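Local coordinates for hypothetical protein PA4535 (Pseudomonas aeruginosa, PDB 1Y0K) that is of unknown function but belongs to a family of putative endonucleases in the PD-(D/E)XK nuclease clan, at residues 141-146 against 172-177. Numbering follows the deposited sequence.
Sequences LLAFVN and LSMVGP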
loop_
_atom_site.group_PDB
_atom_site.type_symbol
_atom_site.label_atom_id
_atom_site.label_comp_id
_atom_site.label_asym_id
_atom_site.label_seq_id
_atom_site.Cartn_x
_atom_site.Cartn_y
_atom_site.Cartn_z
ATOM N N LEU A 141 6.579 3.910 -3.792
ATOM C CA LEU A 141 6.155 2.540 -3.526
ATOM C C LEU A 141 4.781 2.531 -2.870
ATOM O O LEU A 141 4.497 3.355 -1.998
ATOM C CB LEU A 141 7.180 1.813 -2.645
ATOM C CG LEU A 141 8.420 1.231 -3.361
ATOM C CD1 LEU A 141 8.110 -0.134 -3.891
ATOM C CD2 LEU A 141 8.966 2.113 -4.503
ATOM N N LEU A 142 3.941 1.598 -3.306
ATOM C CA LEU A 142 2.573 1.472 -2.795
ATOM C C LEU A 142 2.243 0.002 -2.580
ATOM O O LEU A 142 2.118 -0.759 -3.544
ATOM C CB LEU A 142 1.567 2.110 -3.759
ATOM C CG LEU A 142 0.089 2.053 -3.360
ATOM C CD1 LEU A 142 -0.142 2.741 -1.998
ATOM C CD2 LEU A 142 -0.788 2.688 -4.451
ATOM N N ALA A 143 2.134 -0.394 -1.311
ATOM C CA ALA A 143 1.844 -1.786 -0.961
ATOM C C ALA A 143 0.359 -1.953 -0.733
ATOM O O ALA A 143 -0.226 -1.184 0.039
ATOM C CB ALA A 143 2.588 -2.175 0.328
ATOM N N PHE A 144 -0.255 -2.945 -1.385
ATOM C CA PHE A 144 -1.610 -3.359 -0.999
ATOM C C PHE A 144 -1.465 -4.514 -0.011
ATOM O O PHE A 144 -0.954 -5.584 -0.358
ATOM C CB PHE A 144 -2.466 -3.767 -2.202
ATOM C CG PHE A 144 -3.868 -4.150 -1.820
ATOM C CD1 PHE A 144 -4.840 -3.163 -1.670
ATOM C CD2 PHE A 144 -4.208 -5.480 -1.584
ATOM C CE1 PHE A 144 -6.146 -3.495 -1.293
ATOM C CE2 PHE A 144 -5.521 -5.820 -1.208
ATOM C CZ PHE A 144 -6.480 -4.822 -1.061
ATOM N N VAL A 145 -1.861 -4.251 1.227
ATOM C CA VAL A 145 -1.655 -5.165 2.335
ATOM C C VAL A 145 -2.994 -5.792 2.756
ATOM O O VAL A 145 -3.933 -5.092 3.158
ATOM C CB VAL A 145 -0.975 -4.454 3.540
ATOM C CG1 VAL A 145 -0.625 -5.476 4.635
ATOM C CG2 VAL A 145 0.285 -3.726 3.096
ATOM N N ASN A 146 -3.062 -7.118 2.677
ATOM C CA ASN A 146 -4.295 -7.840 2.965
ATOM C C ASN A 146 -3.987 -9.231 3.508
ATOM O O ASN A 146 -3.609 -10.125 2.766
ATOM C CB ASN A 146 -5.180 -7.925 1.717
ATOM C CG ASN A 146 -6.535 -8.535 2.013
ATOM O OD1 ASN A 146 -7.196 -8.159 2.987
ATOM N ND2 ASN A 146 -6.947 -9.491 1.190
ATOM N N LEU A 172 6.850 5.810 0.331
ATOM C CA LEU A 172 6.326 4.470 0.566
ATOM C C LEU A 172 5.012 4.655 1.276
ATOM O O LEU A 172 4.940 5.372 2.273
ATOM C CB LEU A 172 7.276 3.650 1.433
ATOM C CG LEU A 172 6.793 2.269 1.917
ATOM C CD1 LEU A 172 6.473 1.325 0.749
ATOM C CD2 LEU A 172 7.827 1.651 2.827
ATOM N N SER A 173 3.990 3.996 0.746
ATOM C CA SER A 173 2.645 4.049 1.295
ATOM C C SER A 173 2.065 2.647 1.340
ATOM O O SER A 173 2.497 1.766 0.588
ATOM C CB SER A 173 1.752 4.953 0.447
ATOM O OG SER A 173 2.298 6.254 0.316
HETATM N N MSE A 174 1.089 2.451 2.229
HETATM C CA MSE A 174 0.335 1.201 2.323
HETATM C C MSE A 174 -1.159 1.468 2.214
HETATM O O MSE A 174 -1.668 2.493 2.678
HETATM C CB MSE A 174 0.563 0.507 3.669
HETATM C CG MSE A 174 1.979 0.083 4.006
HETATM SE SE MSE A 174 1.994 -0.603 5.721
HETATM C CE MSE A 174 1.485 0.774 6.678
ATOM N N VAL A 175 -1.863 0.526 1.614
ATOM C CA VAL A 175 -3.324 0.558 1.607
ATOM C C VAL A 175 -3.831 -0.873 1.721
ATOM O O VAL A 175 -3.218 -1.800 1.213
ATOM C CB VAL A 175 -3.891 1.271 0.346
ATOM C CG1 VAL A 175 -3.536 0.514 -0.946
ATOM C CG2 VAL A 175 -5.426 1.457 0.458
ATOM N N GLY A 176 -4.947 -1.048 2.419
ATOM C CA GLY A 176 -5.609 -2.344 2.477
ATOM C C GLY A 176 -7.077 -2.115 2.755
ATOM O O GLY A 176 -7.521 -0.978 2.837
ATOM N N PRO A 177 -7.848 -3.200 2.907
ATOM C CA PRO A 177 -9.271 -3.007 3.164
ATOM C C PRO A 177 -9.549 -2.214 4.448
ATOM O O PRO A 177 -10.574 -1.528 4.537
ATOM C CB PRO A 177 -9.814 -4.444 3.242
ATOM C CG PRO A 177 -8.789 -5.278 2.466
ATOM C CD PRO A 177 -7.476 -4.620 2.798
HETATM O O HOH W 1 3.934 6.147 -1.946
#
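Residues 141-146 and 172-175 run side by side as parallel strands, their axes inclined by 22°, and four backbone hydrogen bonds alternate in direction between them: Ser173 N to Leu141 O, Ala143 N to Ser173 O, Val175 N to Ala143 O and Val145 N to Val175 O. The first bond is the most bent (148°), its donor standing above the carbonyl plane; Leu141 O also accepts from a water, 2.8 Å from it, that bonds Ser173 OG too. On one face, Leu142 CG lies anti to the backbone N (chi1 180°), which brings CD1 to 3.8 Å from Ser173 CB; CD1 also touches Val175 CG1. Phe144, with the same first torsion, crosses the Val175 side chain obliquely: CD1 lies 4.0 Å from Val175 CG1, and CZ reaches Pro177 CD, the proline ring standing at about a right angle to it. On the other face Leu172 swings CD1 to 3.5 Å from Leu141 CB, while Val145 CG2 and Ala143 CB approach selenomethionine Met174 at CG. Past the last bond, Asn146 OD1 rests 3.3 Å from Pro177 CG, its ND2 hydrogen-bonded to Ala14 O in helix 3-23. These adjacent parallel strands form the buried centre of the mixed sheet, consistent with a PD-(D/E)XK-like core, between strands 65-73 and 179-185; helix 26-40 covers the Leu142-Phe144 face through Val33 and Phe37, and its Trp32 meets Phe144 edge-to-face.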